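Local coordinates for uncharacterized protein MG027 (PDB 1Q8C) that is of unknown function but has an all-helical structure homologous to NusB proteins, so a NusB-like role in RNA binding or transcription is possible yet unproven, at residues A[12-15]-A[16-20]; A[51-54]-A[55-59]; A[75-78]-A[79-82]; A[142-145]-A[146-149]. All coordinates share one frame; numbering follows the deposited sequence.

Interaction 1: residues A[12-15]-A[16-20]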
loop_
_atom_site.group_PDB
_atom_site.type_symbol
_atom_site.label_atom_id
_atom_site.label_comp_id
_atom_site.label_asym_id
_atom_site.label_seq_id
_atom_site.Cartn_x
_atom_site.Cartn_y
_atom_site.Cartn_z
ATOM N N LEU A 12 -17.092 -4.243 -9.146
ATOM C CA LEU A 12 -16.357 -3.456 -8.124
ATOM C C LEU A 12 -15.569 -2.377 -8.850
ATOM O O LEU A 12 -15.209 -2.550 -9.990
ATOM C CB LEU A 12 -15.409 -4.362 -7.333
ATOM C CG LEU A 12 -16.068 -5.517 -6.562
ATOM C CD1 LEU A 12 -15.045 -6.622 -6.240
ATOM C CD2 LEU A 12 -16.729 -4.996 -5.299
ATOM N N THR A 13 -15.315 -1.268 -8.169
ATOM C CA THR A 13 -14.554 -0.149 -8.713
ATOM C C THR A 13 -13.086 -0.424 -8.408
ATOM O O THR A 13 -12.800 -1.191 -7.499
ATOM C CB THR A 13 -14.962 1.090 -7.985
ATOM O OG1 THR A 13 -14.860 0.823 -6.581
ATOM C CG2 THR A 13 -16.433 1.375 -8.178
ATOM N N ARG A 14 -12.166 0.208 -9.139
ATOM C CA ARG A 14 -10.737 0.068 -8.853
ATOM C C ARG A 14 -10.421 0.470 -7.397
ATOM O O ARG A 14 -9.549 -0.117 -6.760
ATOM C CB ARG A 14 -9.903 0.891 -9.840
ATOM C CG ARG A 14 -9.605 0.166 -11.152
ATOM C CD ARG A 14 -8.276 -0.492 -11.102
ATOM N NE ARG A 14 -7.961 -1.311 -12.262
ATOM C CZ ARG A 14 -7.184 -0.919 -13.267
ATOM N NH1 ARG A 14 -6.662 0.300 -13.271
ATOM N NH2 ARG A 14 -6.922 -1.757 -14.261
ATOM N N THR A 15 -11.137 1.468 -6.878
ATOM C CA THR A 15 -10.967 1.904 -5.490
ATOM C C THR A 15 -11.297 0.787 -4.503
ATOM O O THR A 15 -10.509 0.516 -3.595
ATOM C CB THR A 15 -11.828 3.143 -5.169
ATOM O OG1 THR A 15 -11.471 4.228 -6.028
ATOM C CG2 THR A 15 -11.527 3.661 -3.763
ATOM N N GLN A 16 -12.450 0.146 -4.681
ATOM C CA GLN A 16 -12.836 -0.989 -3.839
ATOM C C GLN A 16 -11.787 -2.120 -3.877
ATOM O O GLN A 16 -11.492 -2.731 -2.861
ATOM C CB GLN A 16 -14.209 -1.511 -4.259
ATOM C CG GLN A 16 -15.316 -0.516 -3.917
ATOM C CD GLN A 16 -16.669 -0.975 -4.344
ATOM O OE1 GLN A 16 -17.559 -1.160 -3.504
ATOM N NE2 GLN A 16 -16.854 -1.150 -5.648
ATOM N N ARG A 17 -11.214 -2.368 -5.052
ATOM C CA ARG A 17 -10.184 -3.396 -5.231
ATOM C C ARG A 17 -8.891 -3.054 -4.515
ATOM O O ARG A 17 -8.229 -3.922 -3.966
ATOM C CB ARG A 17 -9.866 -3.551 -6.703
ATOM C CG ARG A 17 -11.062 -3.476 -7.541
ATOM C CD ARG A 17 -11.035 -4.387 -8.653
ATOM N NE ARG A 17 -11.272 -5.716 -8.160
ATOM C CZ ARG A 17 -11.974 -6.625 -8.802
ATOM N NH1 ARG A 17 -12.504 -6.340 -9.966
ATOM N NH2 ARG A 17 -12.099 -7.832 -8.290
ATOM N N ARG A 18 -8.524 -1.784 -4.563
ATOM C CA ARG A 18 -7.421 -1.274 -3.781
ATOM C C ARG A 18 -7.680 -1.453 -2.281
ATOM O O ARG A 18 -6.801 -1.897 -1.557
ATOM C CB ARG A 18 -7.190 0.197 -4.137
ATOM C CG ARG A 18 -6.490 0.418 -5.467
ATOM C CD ARG A 18 -6.179 1.880 -5.750
ATOM N NE ARG A 18 -5.628 2.051 -7.092
ATOM C CZ ARG A 18 -6.314 2.422 -8.178
ATOM N NH1 ARG A 18 -7.602 2.735 -8.110
ATOM N NH2 ARG A 18 -5.684 2.477 -9.352
ATOM N N ILE A 19 -8.879 -1.135 -1.808
ATOM C CA ILE A 19 -9.227 -1.310 -0.383
ATOM C C ILE A 19 -9.031 -2.769 0.054
ATOM O O ILE A 19 -8.480 -3.039 1.118
ATOM C CB ILE A 19 -10.664 -0.780 -0.088
ATOM C CG1 ILE A 19 -10.692 0.760 -0.175
ATOM C CG2 ILE A 19 -11.136 -1.216 1.276
ATOM C CD1 ILE A 19 -12.096 1.411 -0.181
ATOM N N ALA A 20 -9.430 -3.712 -0.802
ATOM C CA ALA A 20 -9.240 -5.133 -0.523
ATOM C C ALA A 20 -7.764 -5.526 -0.332
ATOM O O ALA A 20 -7.447 -6.358 0.507
ATOM C CB ALA A 20 -9.898 -5.995 -1.624
HETATM O O HOH W 1 -13.567 -4.435 -11.153
#
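The guanidinium of R17 carries L12 on one face: methyl CD1 stands 3.8 Å above the plane, offset toward the rim on the NH2 side, and the two side chains cross at about a right angle. Bends at chi2 and chi3 turn the R17 chain back along the helix start to meet that methyl. A water ties the same two residues together, donating to L12 O at 2.8 Å and accepting weakly from R17 NH1. The R18 guanidinium meets R14 CB obliquely, with NH1 3.4 Å from that carbon. R14 NH1 and R18 NH2 come within 4.6 Å, but R18 NE forms a salt bridge to E112, which should offset the like charges, and R14 lies in a cation-pi contact with W56. T13 places OG1 between its backbone N and carbonyl carbon (chi1 51°), where it accepts from Q16 N at 3.1 Å with an N-H...O angle of 162°. Behind it the regular i to i+4 series runs on, R18 N to R14 O at 2.9 Å and I19 N to T15 O at 2.9 Å. T15 OG1 bonds to E126. This geometry is that of a threonine N-cap, here opening helix 14-28 of a NusB-like helical fold.

Interaction 2: residues A[51-54]-A[55-59]. With NA (sodium ion), chain K.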
loop_
_atom_site.group_PDB
_atom_site.type_symbol
_atom_site.label_atom_id
_atom_site.label_comp_id
_atom_site.label_asym_id
_atom_site.label_seq_id
_atom_site.Cartn_x
_atom_site.Cartn_y
_atom_site.Cartn_z
ATOM N N ARG A 51 -15.488 -10.154 -2.711
ATOM C CA ARG A 51 -14.194 -9.597 -3.148
ATOM C C ARG A 51 -13.889 -9.899 -4.614
ATOM O O ARG A 51 -13.298 -9.069 -5.314
ATOM C CB ARG A 51 -13.073 -10.067 -2.219
ATOM C CG ARG A 51 -13.112 -9.361 -0.848
ATOM C CD ARG A 51 -12.297 -10.038 0.263
ATOM N NE ARG A 51 -12.229 -9.243 1.497
ATOM C CZ ARG A 51 -11.994 -9.739 2.711
ATOM N NH1 ARG A 51 -11.806 -11.038 2.873
ATOM N NH2 ARG A 51 -11.920 -8.937 3.780
ATOM N N GLN A 52 -14.303 -11.072 -5.082
ATOM C CA GLN A 52 -14.143 -11.438 -6.479
ATOM C C GLN A 52 -12.734 -11.069 -6.924
ATOM O O GLN A 52 -12.562 -10.370 -7.918
ATOM C CB GLN A 52 -15.176 -10.701 -7.350
ATOM C CG GLN A 52 -16.551 -10.498 -6.717
ATOM C CD GLN A 52 -17.413 -9.510 -7.513
ATOM O OE1 GLN A 52 -17.519 -9.623 -8.747
ATOM N NE2 GLN A 52 -18.034 -8.543 -6.811
ATOM N N LEU A 53 -11.733 -11.522 -6.168
ATOM C CA LEU A 53 -10.359 -11.086 -6.380
ATOM C C LEU A 53 -9.911 -11.394 -7.778
ATOM O O LEU A 53 -10.010 -12.536 -8.193
ATOM C CB LEU A 53 -9.408 -11.797 -5.409
ATOM C CG LEU A 53 -8.934 -11.173 -4.098
ATOM C CD1 LEU A 53 -9.608 -9.882 -3.663
ATOM C CD2 LEU A 53 -9.013 -12.190 -3.000
ATOM N N ASN A 54 -9.359 -10.405 -8.483
ATOM C CA ASN A 54 -8.966 -10.593 -9.877
ATOM C C ASN A 54 -7.453 -10.570 -10.052
ATOM O O ASN A 54 -6.703 -10.363 -9.078
ATOM C CB ASN A 54 -9.678 -9.582 -10.818
ATOM C CG ASN A 54 -9.221 -8.135 -10.626
ATOM O OD1 ASN A 54 -8.344 -7.839 -9.817
ATOM N ND2 ASN A 54 -9.831 -7.223 -11.386
ATOM N N GLU A 55 -6.998 -10.817 -11.274
ATOM C CA GLU A 55 -5.567 -10.855 -11.552
ATOM C C GLU A 55 -4.903 -9.481 -11.319
ATOM O O GLU A 55 -3.768 -9.434 -10.895
ATOM C CB GLU A 55 -5.299 -11.403 -12.956
ATOM C CG GLU A 55 -5.635 -12.906 -13.140
ATOM C CD GLU A 55 -4.833 -13.827 -12.219
ATOM O OE1 GLU A 55 -5.266 -14.977 -11.991
ATOM O OE2 GLU A 55 -3.766 -13.403 -11.710
ATOM N N TRP A 56 -5.614 -8.381 -11.547
ATOM C CA TRP A 56 -5.055 -7.044 -11.302
ATOM C C TRP A 56 -4.582 -6.912 -9.825
ATOM O O TRP A 56 -3.477 -6.491 -9.558
ATOM C CB TRP A 56 -6.084 -5.953 -11.672
ATOM C CG TRP A 56 -5.545 -4.546 -11.632
ATOM C CD1 TRP A 56 -4.791 -3.932 -12.587
ATOM C CD2 TRP A 56 -5.703 -3.577 -10.570
ATOM N NE1 TRP A 56 -4.470 -2.656 -12.189
ATOM C CE2 TRP A 56 -5.015 -2.411 -10.960
ATOM C CE3 TRP A 56 -6.355 -3.580 -9.326
ATOM C CZ2 TRP A 56 -4.961 -1.272 -10.165
ATOM C CZ3 TRP A 56 -6.297 -2.437 -8.539
ATOM C CH2 TRP A 56 -5.611 -1.308 -8.965
ATOM N N GLN A 57 -5.425 -7.312 -8.883
ATOM C CA GLN A 57 -5.135 -7.259 -7.447
ATOM C C GLN A 57 -4.018 -8.255 -7.033
ATOM O O GLN A 57 -3.186 -7.957 -6.186
ATOM C CB GLN A 57 -6.410 -7.597 -6.663
ATOM C CG GLN A 57 -7.495 -6.539 -6.687
ATOM C CD GLN A 57 -8.781 -7.018 -6.069
ATOM O OE1 GLN A 57 -9.215 -6.496 -5.057
ATOM N NE2 GLN A 57 -9.386 -8.014 -6.666
ATOM N N LYS A 58 -4.053 -9.444 -7.624
ATOM C CA LYS A 58 -3.072 -10.499 -7.380
ATOM C C LYS A 58 -1.684 -10.091 -7.838
ATOM O O LYS A 58 -0.681 -10.565 -7.288
ATOM C CB LYS A 58 -3.491 -11.791 -8.125
ATOM C CG LYS A 58 -4.629 -12.576 -7.427
ATOM C CD LYS A 58 -5.317 -13.590 -8.382
ATOM C CE LYS A 58 -6.552 -14.220 -7.742
ATOM N NZ LYS A 58 -7.173 -15.348 -8.543
ATOM N N LEU A 59 -1.612 -9.215 -8.835
ATOM C CA LEU A 59 -0.299 -8.752 -9.307
ATOM C C LEU A 59 0.274 -7.730 -8.314
ATOM O O LEU A 59 1.479 -7.686 -8.116
ATOM C CB LEU A 59 -0.384 -8.150 -10.707
ATOM C CG LEU A 59 0.466 -8.566 -11.930
ATOM C CD1 LEU A 59 1.190 -7.335 -12.506
ATOM C CD2 LEU A 59 1.438 -9.765 -11.717
HETATM NA NA NA K . -0.585 -12.879 -5.788
HETATM O O HOH W 2 -2.459 -14.356 -5.116
#
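N54 and Q57 meet through a side-chain-to-backbone bond: OD1 of N54 accepts from Q57 N at 3.1 Å, nearly straight at 163°, with the donor tilted out of the plane of the asparagine amide. That amide reaches the N-H because CG sits between the backbone N and the carbonyl carbon (chi1 69°), folding the group forward over the first turn. N54 O takes the next amide, from K58 N at 3.2 Å. Beside the N54 amide lies W56, pointing the same way, its CB 3.5 Å from N54 OD1 and its ring plane turned 72° from the amide plane. With N54 directly before helix 55-81 and its side chain bonded to the amide three residues on, this is an asparagine N-cap, at the junction of that helix with the loop after helix 36-45. L53 crosses the Q57 side chain at about a right angle, its CD1 3.8 Å from Q57 CD, while the extended K58 chain runs back so that CE comes 3.9 Å from L53 O. K58 NZ makes a long ion pair with E55 OE1 at 4.0 Å. The K58 carbonyl turns the other way, to a sodium ion 2.8 Å from its O; a water 2.5 Å from the sodium ion is a second ligand. Farther out, D47 accepts from L53 N and Y46 O from R51 NH1, whereas H116 stacks on the W56 ring and donates to its carbonyl oxygen.

Interaction 3: residues A[75-78]-A[79-82]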
loop_
_atom_site.group_PDB
_atom_site.type_symbol
_atom_site.label_atom_id
_atom_site.label_comp_id
_atom_site.label_asym_id
_atom_site.label_seq_id
_atom_site.Cartn_x
_atom_site.Cartn_y
_atom_site.Cartn_z
ATOM N N ILE A 75 10.212 3.272 3.454
ATOM C CA ILE A 75 9.296 3.974 4.340
ATOM C C ILE A 75 10.040 4.435 5.605
ATOM O O ILE A 75 10.175 5.628 5.837
ATOM C CB ILE A 75 8.106 3.054 4.674
ATOM C CG1 ILE A 75 7.202 2.953 3.447
ATOM C CG2 ILE A 75 7.342 3.565 5.885
ATOM C CD1 ILE A 75 6.331 1.731 3.417
ATOM N N GLU A 76 10.523 3.488 6.408
ATOM C CA GLU A 76 11.332 3.770 7.598
ATOM C C GLU A 76 12.162 5.049 7.448
ATOM O O GLU A 76 12.112 5.945 8.303
ATOM C CB GLU A 76 12.273 2.582 7.889
ATOM C CG GLU A 76 12.599 2.324 9.366
ATOM C CD GLU A 76 13.743 1.312 9.567
ATOM O OE1 GLU A 76 14.472 1.405 10.619
ATOM O OE2 GLU A 76 13.915 0.417 8.683
ATOM N N GLU A 77 12.908 5.141 6.349
ATOM C CA GLU A 77 13.895 6.212 6.165
ATOM C C GLU A 77 13.355 7.516 5.562
ATOM O O GLU A 77 14.012 8.557 5.655
ATOM C CB GLU A 77 15.052 5.709 5.297
ATOM C CG GLU A 77 15.662 4.383 5.756
ATOM C CD GLU A 77 16.575 3.776 4.704
ATOM O OE1 GLU A 77 16.148 3.694 3.521
ATOM O OE2 GLU A 77 17.721 3.395 5.061
ATOM N N GLN A 78 12.191 7.464 4.920
ATOM C CA GLN A 78 11.612 8.667 4.350
ATOM C C GLN A 78 10.995 9.507 5.455
ATOM O O GLN A 78 11.217 10.726 5.520
ATOM C CB GLN A 78 10.573 8.343 3.280
ATOM C CG GLN A 78 10.407 9.436 2.246
ATOM C CD GLN A 78 11.727 10.075 1.871
ATOM O OE1 GLN A 78 12.690 9.380 1.534
ATOM N NE2 GLN A 78 11.785 11.396 1.951
ATOM N N GLN A 79 10.238 8.844 6.330
ATOM C CA GLN A 79 9.696 9.486 7.523
ATOM C C GLN A 79 10.800 10.237 8.249
ATOM O O GLN A 79 10.669 11.435 8.476
ATOM C CB GLN A 79 9.094 8.458 8.473
ATOM C CG GLN A 79 7.816 7.838 7.993
ATOM C CD GLN A 79 7.134 7.065 9.098
ATOM O OE1 GLN A 79 6.515 7.666 9.992
ATOM N NE2 GLN A 79 7.269 5.737 9.065
ATOM N N LEU A 80 11.882 9.536 8.601
ATOM C CA LEU A 80 13.020 10.160 9.299
ATOM C C LEU A 80 13.565 11.352 8.521
ATOM O O LEU A 80 13.787 12.429 9.084
ATOM C CB LEU A 80 14.152 9.146 9.566
ATOM C CG LEU A 80 15.321 9.028 8.572
ATOM C CD1 LEU A 80 16.334 10.170 8.711
ATOM C CD2 LEU A 80 16.039 7.710 8.751
ATOM N N LYS A 81 13.765 11.143 7.219
ATOM C CA LYS A 81 14.326 12.150 6.329
ATOM C C LYS A 81 13.422 13.387 6.250
ATOM O O LYS A 81 13.855 14.466 5.805
ATOM C CB LYS A 81 14.561 11.538 4.950
ATOM C CG LYS A 81 15.290 12.427 3.977
ATOM C CD LYS A 81 16.002 11.605 2.908
ATOM C CE LYS A 81 17.130 12.402 2.271
ATOM N NZ LYS A 81 17.926 11.563 1.334
ATOM N N ASN A 82 12.172 13.227 6.699
ATOM C CA ASN A 82 11.277 14.360 6.909
ATOM C C ASN A 82 11.646 15.002 8.264
ATOM O O ASN A 82 11.081 14.650 9.311
ATOM C CB ASN A 82 9.803 13.917 6.883
ATOM C CG ASN A 82 9.413 13.211 5.580
ATOM O OD1 ASN A 82 10.063 13.377 4.548
ATOM N ND2 ASN A 82 8.337 12.420 5.630
#
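I75 O receives Q79 N at 3.3 Å and E77 O receives K81 N at 3.0 Å, two i to i+4 bonds that carry the helical pattern almost to N82. This is the C-terminal end of helix 55-81. N82 is the first residue to leave helical backbone angles, and the pattern frays there: its N reaches Q78 O only weakly, at 2.9 Å, while also donating to Q79 O. I75 O is gripped twice, since Q78 N donates to it as well.

Among the side chains, I75 and Q79 lie alongside and point the same way, with I75 CG2 3.9 Å from Q79 NE2; the other amide atom, OE1, accepts a weak bond from I98 N. L80 folds its branch back over the preceding turn: CG comes 3.2 Å from E77 O, and CD2 4.1 Å from E77 CB. Q78 has CG anti to the backbone N (chi1 -154°) and then bends at chi2, which carries its amide forward toward the helix end, where it passes obliquely by K81. There it crosses the N82 side chain at about a right angle, the two amide planes 63° apart, with Q78 NE2 3.7 Å from N82 OD1.

Interaction 4: residues A[142-145]-A[146-149]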
loop_
_atom_site.group_PDB
_atom_site.type_symbol
_atom_site.label_atom_id
_atom_site.label_comp_id
_atom_site.label_asym_id
_atom_site.label_seq_id
_atom_site.Cartn_x
_atom_site.Cartn_y
_atom_site.Cartn_z
ATOM N N GLN A 142 0.844 11.859 3.231
ATOM C CA GLN A 142 0.690 11.570 1.810
ATOM C C GLN A 142 1.343 10.245 1.493
ATOM O O GLN A 142 2.035 9.687 2.338
ATOM C CB GLN A 142 1.327 12.720 0.983
ATOM C CG GLN A 142 2.870 12.704 0.782
ATOM C CD GLN A 142 3.747 12.599 2.072
ATOM O OE1 GLN A 142 4.971 12.814 2.013
ATOM N NE2 GLN A 142 3.140 12.274 3.202
ATOM N N THR A 143 1.157 9.739 0.272
ATOM C CA THR A 143 1.909 8.541 -0.138
ATOM C C THR A 143 3.252 9.040 -0.558
ATOM O O THR A 143 3.722 8.771 -1.662
ATOM C CB THR A 143 1.340 7.844 -1.319
ATOM O OG1 THR A 143 -0.069 7.679 -1.148
ATOM C CG2 THR A 143 1.937 6.428 -1.391
ATOM N N HIS A 144 3.854 9.812 0.317
ATOM C CA HIS A 144 5.092 10.416 0.002
ATOM C C HIS A 144 5.165 10.716 -1.510
ATOM O O HIS A 144 5.219 9.813 -2.373
ATOM C CB HIS A 144 6.173 9.536 0.612
ATOM C CG HIS A 144 5.895 9.223 2.056
ATOM N ND1 HIS A 144 5.988 10.172 3.053
ATOM C CD2 HIS A 144 5.445 8.094 2.659
ATOM C CE1 HIS A 144 5.654 9.627 4.212
ATOM N NE2 HIS A 144 5.322 8.365 4.000
ATOM N N ALA A 145 5.073 12.020 -1.800
ATOM C CA ALA A 145 5.398 12.579 -3.104
ATOM C C ALA A 145 6.865 12.253 -3.310
ATOM O O ALA A 145 7.365 12.297 -4.429
ATOM C CB ALA A 145 5.165 14.121 -3.121
ATOM N N LEU A 146 7.538 11.917 -2.203
ATOM C CA LEU A 146 8.931 11.461 -2.225
ATOM C C LEU A 146 9.128 9.967 -2.570
ATOM O O LEU A 146 10.112 9.636 -3.229
ATOM C CB LEU A 146 9.618 11.794 -0.892
ATOM C CG LEU A 146 9.950 13.287 -0.725
ATOM C CD1 LEU A 146 9.659 13.754 0.695
ATOM C CD2 LEU A 146 11.413 13.612 -1.115
ATOM N N LEU A 147 8.219 9.076 -2.154
ATOM C CA LEU A 147 8.412 7.636 -2.388
ATOM C C LEU A 147 7.988 7.110 -3.759
ATOM O O LEU A 147 8.533 6.106 -4.203
ATOM C CB LEU A 147 7.754 6.775 -1.282
ATOM C CG LEU A 147 8.548 6.688 0.038
ATOM C CD1 LEU A 147 7.804 5.938 1.123
ATOM C CD2 LEU A 147 9.909 6.042 -0.157
ATOM N N ASP A 148 7.026 7.759 -4.417
ATOM C CA ASP A 148 6.555 7.319 -5.736
ATOM C C ASP A 148 7.281 8.121 -6.802
ATOM O O ASP A 148 7.721 9.244 -6.540
ATOM C CB ASP A 148 5.040 7.563 -5.906
ATOM C CG ASP A 148 4.166 6.599 -5.104
ATOM O OD1 ASP A 148 3.127 7.071 -4.567
ATOM O OD2 ASP A 148 4.390 5.364 -5.007
ATOM N N LYS A 149 7.366 7.553 -8.004
ATOM C CA LYS A 149 7.899 8.231 -9.197
ATOM C C LYS A 149 6.745 8.862 -10.012
ATOM O O LYS A 149 5.717 8.205 -10.260
ATOM C CB LYS A 149 8.671 7.238 -10.089
ATOM C CG LYS A 149 7.785 6.096 -10.634
ATOM C CD LYS A 149 8.482 5.034 -11.523
ATOM C CE LYS A 149 7.587 3.750 -11.658
ATOM N NZ LYS A 149 6.389 3.918 -12.518
#
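Both H144 and L147 set CG opposite the carbonyl carbon and beside the backbone N (chi1 -50° and -78°), and with the chain turning between them the two side chains lie alongside, pointing the same way. L147 CD1 then approaches the imidazole obliquely, 3.5 Å from H144 CD2, and the leucine CB packs 3.7 Å from the histidine CB. OE1 of Q142 accepts a weak, bent bond from H144 ND1, 3.0 Å away, which may bias the ring's rotation but hardly fixes it. The backbone O of Q142 stands 3.7 Å above the ring plane, over its centre.

T143 is the centre of an inverse gamma turn. The backbone around H144 is strained in the model and its details are less certain; beyond it A145, L146 and L147 adopt helix-like angles, so that H144 O faces two amides at once, L147 N at 3.1 Å and D148 N at 3.4 Å. Both bonds are weak, the first because it is markedly bent. On the far side of this turn D148 swings its carboxylate back toward T143, the side chains crossing obliquely with OD1 3.5 Å from T143 CG2. The same OD1 lies 3.4 Å from T143 O, a pair of acceptors and not a hydrogen bond; the D148 side chain also touches K120 and Q113. T143 packs on I124 and A127, and L147 on I75, K74 and L110. The whole is a compact irregular turn in the tail after helix 120-133, packed against helices 55-81, 100-116 and 120-133 of the NusB-like bundle.

How the interactions relate
The four contacts form two touching pairs. Interactions 1 and 2, both N-caps, have centres about 10 Å apart: R17 NH2 approaches Q52 O closely, at 2.6 Å, and L12 CD1 lies 3.1 Å from R51 O, so the two helix starts pack together. Interactions 3 and 4 are about 11 Å apart between centres, with Q78 NE2 3.4 Å from L146 CD1; the tail turn thus covers the end of helix 55-81. That helix begins in interaction 2 and ends in interaction 3, whose centres are about 30 Å apart. No active site is known; one sodium ion is bound by K58 O in interaction 2, and another lies about 4 Å from the R14 side chain of interaction 1.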